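Local coordinates for protein 2-hydroxyhepta-2,4-diene-1,7-dioate isomerase (Corynebacterium glutamicum, PDB 4DBF) that binds magnesium and probably acts as an oxaloacetate decarboxylase or isomerase of the FAH family, at residues P123-S128 / I186-P191; T131-E136 / N166-R171; A212-D217 / E263-G268; L222-N227 / G257-T262. One frame throughout, in Å; residues are numbered along the deposited sequence.

Contact 1: P123-S128 / I186-P191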
loop_
_atom_site.group_PDB
_atom_site.type_symbol
_atom_site.label_atom_id
_atom_site.label_comp_id
_atom_site.label_asym_id
_atom_site.label_seq_id
_atom_site.Cartn_x
_atom_site.Cartn_y
_atom_site.Cartn_z
ATOM N N PRO A 123 -17.124 -3.816 -12.481
ATOM C CA PRO A 123 -16.331 -3.716 -13.691
ATOM C C PRO A 123 -14.868 -3.434 -13.421
ATOM O O PRO A 123 -14.512 -2.670 -12.566
ATOM C CB PRO A 123 -16.964 -2.555 -14.436
ATOM C CG PRO A 123 -18.254 -2.325 -13.808
ATOM C CD PRO A 123 -18.112 -2.747 -12.400
ATOM N N ILE A 124 -14.034 -4.090 -14.186
ATOM C CA ILE A 124 -12.642 -3.771 -14.295
ATOM C C ILE A 124 -12.545 -2.640 -15.318
ATOM O O ILE A 124 -12.801 -2.826 -16.455
ATOM C CB ILE A 124 -11.846 -4.976 -14.805
ATOM C CG1 ILE A 124 -11.884 -6.115 -13.805
ATOM C CG2 ILE A 124 -10.436 -4.581 -15.123
ATOM C CD1 ILE A 124 -11.506 -7.447 -14.366
ATOM N N ARG A 125 -12.184 -1.464 -14.888
ATOM C CA ARG A 125 -12.204 -0.308 -15.770
ATOM C C ARG A 125 -10.830 0.058 -16.302
ATOM O O ARG A 125 -10.032 0.614 -15.627
ATOM C CB ARG A 125 -12.855 0.881 -15.092
ATOM C CG ARG A 125 -14.164 0.534 -14.438
ATOM C CD ARG A 125 -14.720 1.665 -13.631
ATOM N NE ARG A 125 -15.390 2.569 -14.518
ATOM C CZ ARG A 125 -14.949 3.755 -14.870
ATOM N NH1 ARG A 125 -13.836 4.228 -14.405
ATOM N NH2 ARG A 125 -15.648 4.474 -15.695
ATOM N N ILE A 126 -10.611 -0.237 -17.552
ATOM C CA ILE A 126 -9.333 -0.032 -18.163
ATOM C C ILE A 126 -9.135 1.351 -18.745
ATOM O O ILE A 126 -9.776 1.698 -19.670
ATOM C CB ILE A 126 -9.122 -1.046 -19.275
ATOM C CG1 ILE A 126 -9.251 -2.448 -18.750
ATOM C CG2 ILE A 126 -7.784 -0.843 -19.933
ATOM C CD1 ILE A 126 -9.519 -3.452 -19.811
ATOM N N PRO A 127 -8.225 2.134 -18.219
ATOM C CA PRO A 127 -7.931 3.422 -18.848
ATOM C C PRO A 127 -7.223 3.294 -20.186
ATOM O O PRO A 127 -6.668 2.292 -20.508
ATOM C CB PRO A 127 -7.061 4.135 -17.851
ATOM C CG PRO A 127 -6.702 3.144 -16.843
ATOM C CD PRO A 127 -7.338 1.854 -17.107
ATOM N N SER A 128 -7.296 4.342 -20.970
ATOM C CA SER A 128 -6.845 4.280 -22.346
ATOM C C SER A 128 -5.367 4.026 -22.492
ATOM O O SER A 128 -4.970 3.426 -23.410
ATOM C CB SER A 128 -7.210 5.548 -23.083
ATOM O OG SER A 128 -6.580 6.639 -22.508
ATOM N N ILE A 186 -3.801 0.207 -10.911
ATOM C CA ILE A 186 -4.897 1.087 -11.434
ATOM C C ILE A 186 -6.205 0.715 -10.674
ATOM O O ILE A 186 -6.448 -0.466 -10.377
ATOM C CB ILE A 186 -5.002 0.928 -12.952
ATOM C CG1 ILE A 186 -3.817 1.687 -13.585
ATOM C CG2 ILE A 186 -6.297 1.544 -13.544
ATOM C CD1 ILE A 186 -3.413 1.241 -15.045
ATOM N N ASP A 187 -7.016 1.691 -10.304
ATOM C CA ASP A 187 -8.295 1.430 -9.679
ATOM C C ASP A 187 -9.021 0.265 -10.405
ATOM O O ASP A 187 -9.063 0.232 -11.580
ATOM C CB ASP A 187 -9.201 2.666 -9.715
ATOM C CG ASP A 187 -8.782 3.779 -8.788
ATOM O OD1 ASP A 187 -7.813 3.705 -8.097
ATOM O OD2 ASP A 187 -9.466 4.787 -8.813
ATOM N N THR A 188 -9.599 -0.636 -9.640
ATOM C CA THR A 188 -10.339 -1.824 -10.075
ATOM C C THR A 188 -9.475 -3.016 -10.584
ATOM O O THR A 188 -10.025 -4.073 -10.910
ATOM C CB THR A 188 -11.520 -1.598 -11.111
ATOM O OG1 THR A 188 -10.941 -1.383 -12.406
ATOM C CG2 THR A 188 -12.490 -0.429 -10.672
ATOM N N PHE A 189 -8.135 -2.850 -10.555
ATOM C CA PHE A 189 -7.283 -3.910 -11.072
ATOM C C PHE A 189 -7.032 -5.012 -10.009
ATOM O O PHE A 189 -6.206 -5.886 -10.231
ATOM C CB PHE A 189 -5.944 -3.311 -11.530
ATOM C CG PHE A 189 -5.990 -2.823 -12.912
ATOM C CD1 PHE A 189 -7.214 -2.401 -13.452
ATOM C CD2 PHE A 189 -4.843 -2.892 -13.725
ATOM C CE1 PHE A 189 -7.273 -1.978 -14.798
ATOM C CE2 PHE A 189 -4.879 -2.469 -15.050
ATOM C CZ PHE A 189 -6.090 -1.975 -15.601
ATOM N N GLY A 190 -7.763 -4.977 -8.883
ATOM C CA GLY A 190 -7.693 -6.100 -7.928
ATOM C C GLY A 190 -9.075 -6.629 -7.501
ATOM O O GLY A 190 -9.378 -6.637 -6.299
ATOM N N PRO A 191 -9.867 -7.149 -8.419
ATOM C CA PRO A 191 -11.029 -7.896 -7.862
ATOM C C PRO A 191 -10.715 -9.010 -6.832
ATOM O O PRO A 191 -9.735 -9.754 -6.996
ATOM C CB PRO A 191 -11.692 -8.503 -9.064
ATOM C CG PRO A 191 -11.138 -7.680 -10.264
ATOM C CD PRO A 191 -9.745 -7.316 -9.881
HETATM O O HOH W 1 -9.706 2.244 -13.406
#

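Contact 2: T131-E136 / N166-R171. With MG (magnesium ion), chain C.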
loop_
_atom_site.group_PDB
_atom_site.type_symbol
_atom_site.label_atom_id
_atom_site.label_comp_id
_atom_site.label_asym_id
_atom_site.label_seq_id
_atom_site.Cartn_x
_atom_site.Cartn_y
_atom_site.Cartn_z
ATOM N N THR A 131 -2.727 -0.828 -21.758
ATOM C CA THR A 131 -2.942 -1.718 -22.866
ATOM C C THR A 131 -2.320 -3.071 -22.613
ATOM O O THR A 131 -1.528 -3.232 -21.736
ATOM C CB THR A 131 -2.391 -1.108 -24.173
ATOM O OG1 THR A 131 -1.014 -0.821 -24.043
ATOM C CG2 THR A 131 -3.091 0.154 -24.501
ATOM N N LYS A 132 -2.717 -4.040 -23.393
ATOM C CA LYS A 132 -2.434 -5.416 -23.115
ATOM C C LYS A 132 -2.719 -5.803 -21.655
ATOM O O LYS A 132 -1.861 -6.284 -20.990
ATOM C CB LYS A 132 -1.028 -5.816 -23.514
ATOM C CG LYS A 132 -0.906 -7.307 -23.652
ATOM C CD LYS A 132 0.398 -7.733 -24.273
ATOM C CE LYS A 132 0.656 -9.192 -24.044
ATOM N NZ LYS A 132 1.991 -9.550 -24.528
ATOM N N VAL A 133 -3.951 -5.589 -21.222
ATOM C CA VAL A 133 -4.383 -5.877 -19.870
ATOM C C VAL A 133 -4.821 -7.306 -19.700
ATOM O O VAL A 133 -5.806 -7.718 -20.247
ATOM C CB VAL A 133 -5.510 -4.949 -19.455
ATOM C CG1 VAL A 133 -6.012 -5.268 -18.085
ATOM C CG2 VAL A 133 -5.078 -3.529 -19.551
ATOM N N GLU A 134 -4.055 -8.048 -18.934
ATOM C CA GLU A 134 -4.331 -9.447 -18.669
ATOM C C GLU A 134 -4.821 -9.687 -17.244
ATOM O O GLU A 134 -4.551 -8.935 -16.376
ATOM C CB GLU A 134 -3.097 -10.311 -18.942
ATOM C CG GLU A 134 -2.593 -10.199 -20.363
ATOM C CD GLU A 134 -1.460 -11.130 -20.715
ATOM O OE1 GLU A 134 -0.837 -11.703 -19.857
ATOM O OE2 GLU A 134 -1.221 -11.293 -21.890
ATOM N N PHE A 135 -5.519 -10.776 -17.055
ATOM C CA PHE A 135 -5.952 -11.212 -15.767
ATOM C C PHE A 135 -4.981 -12.241 -15.238
ATOM O O PHE A 135 -4.219 -12.780 -15.957
ATOM C CB PHE A 135 -7.298 -11.864 -15.895
ATOM C CG PHE A 135 -7.282 -13.073 -16.746
ATOM C CD1 PHE A 135 -6.955 -14.286 -16.224
ATOM C CD2 PHE A 135 -7.534 -12.983 -18.086
ATOM C CE1 PHE A 135 -6.915 -15.387 -17.013
ATOM C CE2 PHE A 135 -7.514 -14.087 -18.876
ATOM C CZ PHE A 135 -7.203 -15.289 -18.334
ATOM N N GLU A 136 -5.058 -12.503 -13.958
ATOM C CA GLU A 136 -4.312 -13.586 -13.381
ATOM C C GLU A 136 -5.122 -14.111 -12.217
ATOM O O GLU A 136 -5.322 -13.415 -11.302
ATOM C CB GLU A 136 -2.966 -13.126 -12.842
ATOM C CG GLU A 136 -2.091 -12.285 -13.729
ATOM C CD GLU A 136 -0.707 -12.062 -13.161
ATOM O OE1 GLU A 136 -0.581 -11.823 -11.994
ATOM O OE2 GLU A 136 0.243 -12.103 -13.906
ATOM N N ASN A 166 -8.090 -11.554 -8.616
ATOM C CA ASN A 166 -7.742 -11.445 -10.035
ATOM C C ASN A 166 -6.665 -10.339 -10.065
ATOM O O ASN A 166 -6.982 -9.148 -9.841
ATOM C CB ASN A 166 -9.018 -11.092 -10.865
ATOM C CG ASN A 166 -8.757 -11.146 -12.333
ATOM O OD1 ASN A 166 -7.583 -11.115 -12.752
ATOM N ND2 ASN A 166 -9.822 -11.209 -13.144
ATOM N N ASP A 167 -5.392 -10.704 -10.263
ATOM C CA ASP A 167 -4.300 -9.708 -10.213
ATOM C C ASP A 167 -4.196 -9.133 -11.649
ATOM O O ASP A 167 -3.353 -9.568 -12.457
ATOM C CB ASP A 167 -3.003 -10.411 -9.754
ATOM C CG ASP A 167 -1.796 -9.506 -9.736
ATOM O OD1 ASP A 167 -1.907 -8.265 -9.783
ATOM O OD2 ASP A 167 -0.669 -10.036 -9.676
ATOM N N VAL A 168 -5.034 -8.151 -11.940
ATOM C CA VAL A 168 -5.176 -7.627 -13.316
ATOM C C VAL A 168 -3.929 -6.789 -13.546
ATOM O O VAL A 168 -3.510 -6.103 -12.638
ATOM C CB VAL A 168 -6.422 -6.747 -13.383
ATOM C CG1 VAL A 168 -6.534 -6.088 -14.738
ATOM C CG2 VAL A 168 -7.699 -7.646 -13.081
ATOM N N SER A 169 -3.334 -6.872 -14.738
ATOM C CA SER A 169 -2.023 -6.305 -15.008
ATOM C C SER A 169 -1.972 -5.810 -16.484
ATOM O O SER A 169 -2.270 -6.625 -17.393
ATOM C CB SER A 169 -0.963 -7.441 -14.913
ATOM O OG SER A 169 -1.242 -8.341 -13.792
ATOM N N SER A 170 -1.608 -4.543 -16.686
ATOM C CA SER A 170 -1.300 -4.027 -18.048
ATOM C C SER A 170 0.113 -4.514 -18.382
ATOM O O SER A 170 1.085 -4.015 -17.794
ATOM C CB SER A 170 -1.299 -2.502 -18.062
ATOM O OG SER A 170 -0.785 -2.002 -19.325
ATOM N N ARG A 171 0.248 -5.487 -19.272
ATOM C CA ARG A 171 1.603 -5.991 -19.608
ATOM C C ARG A 171 2.462 -4.933 -20.275
ATOM O O ARG A 171 3.675 -4.905 -20.117
ATOM C CB ARG A 171 1.517 -7.182 -20.551
ATOM C CG ARG A 171 0.712 -8.316 -20.005
ATOM C CD ARG A 171 1.302 -8.938 -18.695
ATOM N NE ARG A 171 0.570 -10.125 -18.328
ATOM C CZ ARG A 171 0.540 -10.653 -17.091
ATOM N NH1 ARG A 171 1.174 -10.067 -16.098
ATOM N NH2 ARG A 171 -0.214 -11.700 -16.838
HETATM MG MG MG C . 0.248 -12.014 -10.005
HETATM O O HOH W 2 2.116 -11.235 -10.405
HETATM O O HOH W 3 0.838 -12.125 -7.930
HETATM O O HOH W 4 0.980 -13.816 -10.631
#

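Contact 3: A212-D217 / E263-G268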
loop_
_atom_site.group_PDB
_atom_site.type_symbol
_atom_site.label_atom_id
_atom_site.label_comp_id
_atom_site.label_asym_id
_atom_site.label_seq_id
_atom_site.Cartn_x
_atom_site.Cartn_y
_atom_site.Cartn_z
ATOM N N ALA A 212 -9.487 -20.031 -15.240
ATOM C CA ALA A 212 -10.096 -18.773 -15.627
ATOM C C ALA A 212 -10.709 -18.896 -17.020
ATOM O O ALA A 212 -10.081 -19.432 -17.946
ATOM C CB ALA A 212 -9.070 -17.668 -15.607
ATOM N N ARG A 213 -11.933 -18.423 -17.139
ATOM C CA ARG A 213 -12.659 -18.447 -18.390
ATOM C C ARG A 213 -12.929 -17.018 -18.824
ATOM O O ARG A 213 -13.553 -16.237 -18.055
ATOM C CB ARG A 213 -13.967 -19.218 -18.203
ATOM C CG ARG A 213 -13.695 -20.709 -17.907
ATOM C CD ARG A 213 -14.938 -21.484 -17.534
ATOM N NE ARG A 213 -14.580 -22.891 -17.380
ATOM C CZ ARG A 213 -14.172 -23.459 -16.250
ATOM N NH1 ARG A 213 -14.070 -22.756 -15.106
ATOM N NH2 ARG A 213 -13.864 -24.742 -16.265
ATOM N N LEU A 214 -12.452 -16.689 -20.029
ATOM C CA LEU A 214 -12.643 -15.395 -20.628
ATOM C C LEU A 214 -13.737 -15.476 -21.679
ATOM O O LEU A 214 -13.641 -16.267 -22.625
ATOM C CB LEU A 214 -11.364 -14.896 -21.307
ATOM C CG LEU A 214 -11.305 -13.513 -21.982
ATOM C CD1 LEU A 214 -11.532 -12.326 -21.021
ATOM C CD2 LEU A 214 -9.956 -13.317 -22.729
ATOM N N THR A 215 -14.754 -14.637 -21.518
ATOM C CA THR A 215 -15.764 -14.531 -22.536
ATOM C C THR A 215 -15.388 -13.323 -23.406
ATOM O O THR A 215 -15.350 -12.193 -22.922
ATOM C CB THR A 215 -17.143 -14.335 -21.862
ATOM O OG1 THR A 215 -17.416 -15.457 -20.998
ATOM C CG2 THR A 215 -18.314 -14.085 -22.927
ATOM N N HIS A 216 -15.139 -13.567 -24.694
ATOM C CA HIS A 216 -14.798 -12.508 -25.653
ATOM C C HIS A 216 -15.649 -12.762 -26.904
ATOM O O HIS A 216 -15.719 -13.901 -27.393
ATOM C CB HIS A 216 -13.290 -12.535 -26.015
ATOM C CG HIS A 216 -12.872 -11.462 -26.970
ATOM N ND1 HIS A 216 -12.312 -11.737 -28.202
ATOM C CD2 HIS A 216 -12.955 -10.112 -26.889
ATOM C CE1 HIS A 216 -12.056 -10.599 -28.833
ATOM N NE2 HIS A 216 -12.437 -9.595 -28.058
ATOM N N ASP A 217 -16.315 -11.716 -27.372
ATOM C CA ASP A 217 -17.204 -11.823 -28.554
ATOM C C ASP A 217 -18.243 -12.904 -28.328
ATOM O O ASP A 217 -18.416 -13.762 -29.172
ATOM C CB ASP A 217 -16.367 -12.189 -29.781
ATOM C CG ASP A 217 -15.597 -11.031 -30.311
ATOM O OD1 ASP A 217 -16.015 -9.891 -30.043
ATOM O OD2 ASP A 217 -14.564 -11.257 -30.983
ATOM N N GLU A 263 -4.052 -13.880 -21.147
ATOM C CA GLU A 263 -4.697 -13.429 -22.378
ATOM C C GLU A 263 -5.207 -11.995 -22.169
ATOM O O GLU A 263 -5.827 -11.688 -21.133
ATOM C CB GLU A 263 -5.867 -14.346 -22.801
ATOM C CG GLU A 263 -6.712 -13.849 -24.032
ATOM C CD GLU A 263 -6.095 -14.178 -25.409
ATOM O OE1 GLU A 263 -5.398 -15.224 -25.574
ATOM O OE2 GLU A 263 -6.342 -13.378 -26.344
ATOM N N ALA A 264 -5.004 -11.112 -23.142
ATOM C CA ALA A 264 -5.512 -9.748 -22.983
ATOM C C ALA A 264 -7.049 -9.658 -22.968
ATOM O O ALA A 264 -7.756 -10.441 -23.616
ATOM C CB ALA A 264 -4.919 -8.791 -24.040
ATOM N N MET A 265 -7.548 -8.691 -22.216
ATOM C CA MET A 265 -8.969 -8.498 -22.031
ATOM C C MET A 265 -9.262 -7.139 -22.610
ATOM O O MET A 265 -8.443 -6.217 -22.455
ATOM C CB MET A 265 -9.260 -8.436 -20.516
ATOM C CG MET A 265 -8.998 -9.711 -19.825
ATOM S SD MET A 265 -9.622 -9.543 -18.133
ATOM C CE MET A 265 -8.732 -8.271 -17.385
ATOM N N VAL A 266 -10.445 -6.989 -23.214
ATOM C CA VAL A 266 -10.897 -5.729 -23.772
ATOM C C VAL A 266 -12.328 -5.381 -23.367
ATOM O O VAL A 266 -13.079 -6.209 -22.825
ATOM C CB VAL A 266 -10.811 -5.695 -25.347
ATOM C CG1 VAL A 266 -9.322 -5.907 -25.856
ATOM C CG2 VAL A 266 -11.821 -6.719 -25.979
ATOM N N ASP A 267 -12.716 -4.143 -23.657
ATOM C CA ASP A 267 -14.040 -3.646 -23.286
ATOM C C ASP A 267 -15.087 -4.615 -23.803
ATOM O O ASP A 267 -14.964 -5.075 -24.908
ATOM C CB ASP A 267 -14.228 -2.250 -23.846
ATOM C CG ASP A 267 -15.640 -1.798 -23.748
ATOM O OD1 ASP A 267 -16.077 -1.398 -22.655
ATOM O OD2 ASP A 267 -16.326 -1.894 -24.781
ATOM N N GLY A 268 -16.073 -4.984 -22.975
ATOM C CA GLY A 268 -17.048 -6.038 -23.358
ATOM C C GLY A 268 -16.824 -7.465 -22.870
ATOM O O GLY A 268 -17.791 -8.239 -22.783
#

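Contact 4: L222-N227 / G257-T262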
loop_
_atom_site.group_PDB
_atom_site.type_symbol
_atom_site.label_atom_id
_atom_site.label_comp_id
_atom_site.label_asym_id
_atom_site.label_seq_id
_atom_site.Cartn_x
_atom_site.Cartn_y
_atom_site.Cartn_z
ATOM N N LEU A 222 -11.247 -21.306 -21.925
ATOM C CA LEU A 222 -10.361 -21.534 -20.778
ATOM C C LEU A 222 -9.027 -20.942 -21.116
ATOM O O LEU A 222 -8.349 -21.396 -22.032
ATOM C CB LEU A 222 -10.204 -23.056 -20.515
ATOM C CG LEU A 222 -9.347 -23.612 -19.357
ATOM C CD1 LEU A 222 -9.797 -23.051 -17.982
ATOM C CD2 LEU A 222 -9.407 -25.151 -19.289
ATOM N N LYS A 223 -8.627 -19.913 -20.388
ATOM C CA LYS A 223 -7.452 -19.137 -20.755
ATOM C C LYS A 223 -6.435 -19.109 -19.623
ATOM O O LYS A 223 -5.354 -18.535 -19.744
ATOM C CB LYS A 223 -7.891 -17.732 -21.186
ATOM C CG LYS A 223 -8.602 -17.695 -22.558
ATOM C CD LYS A 223 -7.627 -18.015 -23.700
ATOM C CE LYS A 223 -8.250 -17.772 -25.072
ATOM N NZ LYS A 223 -7.200 -17.623 -26.120
ATOM N N GLN A 224 -6.760 -19.833 -18.566
ATOM C CA GLN A 224 -5.844 -20.190 -17.495
ATOM C C GLN A 224 -6.235 -21.504 -16.838
ATOM O O GLN A 224 -7.352 -21.713 -16.512
ATOM C CB GLN A 224 -5.697 -19.100 -16.422
ATOM C CG GLN A 224 -4.694 -19.430 -15.330
ATOM C CD GLN A 224 -4.762 -18.513 -14.115
ATOM O OE1 GLN A 224 -4.438 -18.901 -13.028
ATOM N NE2 GLN A 224 -5.156 -17.303 -14.323
ATOM N N ASP A 225 -5.256 -22.356 -16.633
ATOM C CA ASP A 225 -5.478 -23.679 -16.148
ATOM C C ASP A 225 -4.234 -24.092 -15.388
ATOM O O ASP A 225 -3.396 -24.791 -15.902
ATOM C CB ASP A 225 -5.684 -24.581 -17.346
ATOM C CG ASP A 225 -6.226 -25.932 -16.997
ATOM O OD1 ASP A 225 -6.541 -26.212 -15.857
ATOM O OD2 ASP A 225 -6.345 -26.731 -17.918
ATOM N N SER A 226 -4.134 -23.621 -14.164
ATOM C CA SER A 226 -2.968 -23.779 -13.341
ATOM C C SER A 226 -3.291 -24.570 -12.074
ATOM O O SER A 226 -4.395 -24.965 -11.866
ATOM C CB SER A 226 -2.407 -22.401 -12.992
ATOM O OG SER A 226 -3.323 -21.632 -12.283
ATOM N N ASN A 227 -2.300 -24.809 -11.250
ATOM C CA ASN A 227 -2.521 -25.533 -10.022
ATOM C C ASN A 227 -1.622 -25.007 -8.946
ATOM O O ASN A 227 -0.512 -24.707 -9.216
ATOM C CB ASN A 227 -2.302 -27.005 -10.251
ATOM C CG ASN A 227 -2.799 -27.847 -9.128
ATOM O OD1 ASN A 227 -2.236 -27.858 -8.077
ATOM N ND2 ASN A 227 -3.834 -28.586 -9.375
ATOM N N GLY A 257 0.171 -15.944 -6.345
ATOM C CA GLY A 257 0.842 -16.033 -7.639
ATOM C C GLY A 257 0.034 -16.728 -8.715
ATOM O O GLY A 257 -1.106 -17.181 -8.475
ATOM N N SER A 258 0.619 -16.767 -9.923
ATOM C CA SER A 258 -0.031 -17.334 -11.111
ATOM C C SER A 258 1.019 -17.466 -12.214
ATOM O O SER A 258 2.083 -16.849 -12.127
ATOM C CB SER A 258 -1.157 -16.441 -11.619
ATOM O OG SER A 258 -0.685 -15.253 -12.165
ATOM N N PRO A 259 0.681 -18.187 -13.296
ATOM C CA PRO A 259 1.545 -18.115 -14.502
ATOM C C PRO A 259 1.592 -16.667 -14.886
ATOM O O PRO A 259 0.588 -15.967 -14.713
ATOM C CB PRO A 259 0.731 -18.870 -15.591
ATOM C CG PRO A 259 -0.125 -19.765 -14.871
ATOM C CD PRO A 259 -0.435 -19.130 -13.473
ATOM N N ALA A 260 2.725 -16.216 -15.411
ATOM C CA ALA A 260 3.004 -14.823 -15.749
ATOM C C ALA A 260 2.428 -14.302 -17.092
ATOM O O ALA A 260 2.679 -13.137 -17.472
ATOM C CB ALA A 260 4.482 -14.621 -15.756
ATOM N N GLY A 261 1.673 -15.130 -17.793
ATOM C CA GLY A 261 1.045 -14.686 -19.031
ATOM C C GLY A 261 -0.236 -15.404 -19.347
ATOM O O GLY A 261 -0.247 -16.636 -19.472
ATOM N N THR A 262 -1.326 -14.670 -19.470
ATOM C CA THR A 262 -2.581 -15.321 -19.787
ATOM C C THR A 262 -3.224 -14.908 -21.131
ATOM O O THR A 262 -2.945 -15.520 -22.135
ATOM C CB THR A 262 -3.561 -15.077 -18.647
ATOM O OG1 THR A 262 -3.732 -13.656 -18.476
ATOM C CG2 THR A 262 -3.045 -15.735 -17.290
#

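Contact 1: P123-S128 / I186-P191
Ile186 opens the turn segment by setting its CG2 methyl against the ring of Pro127, the two side chains reaching toward each other tip to tip with CG2 3.7 Å from Pro127 CG. Asp187 contributes its backbone to the contact: its carbonyl O takes a 2.8 Å bond from a water that also donates to Arg125 O, so the water clips the two main chains together. The Asp187 carboxylate serves the dimer instead, meeting Lys148 and Thr247 of the second subunit. Thr188 is the polar centre. Its OG1 lies between the backbone N and the carbonyl carbon (chi1 76°), and there it receives a 2.8 Å hydrogen bond from Arg125 N, close to straight at 164°, while donating its own proton to Asp187 O over 2.6 Å. One hydroxyl thus ties the edge of strand 124-126 to the turn and holds the turn's own carbonyl. Thr188 CB also rests 3.5 Å from Pro123 O. Phe189, whose ring carries Ile186 CB over the centre of one face, brings CE1 to 4.1 Å from Ile124 CG2, and the CA of Ile126 lies at the ring edge. Beyond Gly190, Pro191 CG packs 3.9 Å from Ile124 CG1, with the isoleucine crossing it at about a right angle. Val168 lies against Ile124, Phe189 and Pro191 alike. The backbone bond from Phe189 N to Ile186 O closes a type II beta turn from Ile186 to Phe189, which leads into strand 190-197 and docks on the edge of strand 124-126.

Contact 2: T131-E136 / N166-R171
An antiparallel strand pairing, buried and ending in the magnesium site, joins strand 133-143 to strand 159-170. Glu134 and Ser169 form a hydrogen-bonded pair, with Glu134 N 2.8 Å from Ser169 O and Ser169 N returning a bond to Glu134 O; Val133 and Ser170 are the neighbouring non-hydrogen-bonded pair. Val133 CG1 and Val168 CG1 press together at 3.5 Å, tighter than usual. At the helix start, Ser170 OG, its hydroxyl swung away from the backbone N (chi1 171°), donates to Thr131 O and also caps Leu173 N. The Arg171 guanidinium is met at its edge by one oxygen of each of two carboxylates: NE reaches Glu134 OE1 at 2.6 Å from above that carboxylate's plane, the two planes standing 87° apart, while NH1 and NH2 grip the same oxygen, Glu136 OE2, end-on at 3.1 and 3.0 Å. This would fix the rotation of the Glu136 carboxylate, whose other oxygen, OE1, binds magnesium at 2.2 Å. Asp167 OD2 binds the ion at the same distance, and OD1 pairs with Lys112. Three waters and Glu138 complete the shell, an acidic magnesium site of the FAH-family catalytic domain.

Contact 3: A212-D217 / E263-G268
Leu214 carries most of this contact, reaching from strand 209-216 into the loop 263-268 with its two methyls divided between neighbouring parts of that loop. CG stands opposite the backbone N (chi1 -178°), which sends the forked end out from the strand toward the loop. CD2 meets the aliphatic part of Glu263, 3.5 Å from its CG, the two side chains crossing at about a right angle, and the same methyl lies 3.7 Å from Ala264 O. CD1 turns to Met265, touching its CG at 3.8 Å. Here it is the near end of the methionine that meets the leucine; the sulfur end leads away, toward the layer of Val133, Phe135 and Ile271. Glu263 bends at chi2 (82°), and its carboxylate forms a salt bridge with Lys223 of strand 219-227, so its hydrocarbon stem serves the leucine while its charge is answered by the adjoining strand.

Two residues further along the strand, the CG2 methyl of Val266 packs obliquely against the imidazole of His216. Val266 itself is anchored through its backbone N to Asp269, a residue that also touches Leu214 and His216. The contact therefore joins the end of strand 209-216 to the loop that precedes strand 270-275, its neighbour in the five-stranded sheet. Between the two segments the union is made by methyl groups and hydrocarbon stems, with no direct polar bond; apolar packing of Leu214 probably helps to seat the loop on this strand, while the Glu263 carboxylate finds its partner to the side.

Contact 4: L222-N227 / G257-T262
The wall beside the magnesium site is where strand 219-227 meets the loop 257-262. Pro259 and Thr262 supply most of the loop's share, and Gln224 and Ser226 most of the strand's. Pro259 turns one edge of its ring to the strand: CD lies 3.8 Å from Ser226 CB, and CG comes nearly as close to the same carbon. The hydroxyl of that serine sits between its backbone N and carbonyl carbon (chi1 61°) and is hydrogen-bonded to Ile210 O on strand 209-216, so the methylene makes the closer approach to the proline. Tyr90 packs on both Ser226 and Pro259.

Gln224 reaches further into the loop, extended beyond CG, and its amide end lies against both Pro259 and Thr262, crossing each obliquely. Thr262 also offers its methyl side to the strand, with CB 4.0 Å from Lys223 O. Lys223 and Gln224 both face Ala212 across the antiparallel pairing with strand 209-216, making a classic beta bulge at just the point where the loop comes down on the strand. The polar groups of Thr262 are turned to strand 133-143, its OG1 bonding Phe135 O and its N bonding Glu134 OE1.

Closer to the metal, Ser258 OG donates to Pro259 O over 2.9 Å, reaching that carbonyl from above its plane. This bond would help to fix the serine side chain within its own loop. Ser258 touches Glu136 and Glu138, two of the magnesium ligands, and its side chain is about 4 Å from the ion.

Contact 2 lies at the middle of the set, holding two magnesium ligands and touching the other three. Contact 1 is 9 Å from it between centres and continues its strand pairing, through Pro191 O to Asn166 N at 2.9 Å; contact 2 is nested within the chain loop that contact 1 closes. Contact 4 reaches contact 2 where Phe135 O meets Thr262 OG1 at 2.7 Å. Contact 3 joins contact 2 through Val133 O and Met265 N at 2.8 Å. Contacts 3 and 4 share adjacent strands and one continuous loop, 257-268, which thus runs from beside the magnesium ion to Met265, whose side chain is about 12 Å from it. Contacts 1 and 4 do not touch.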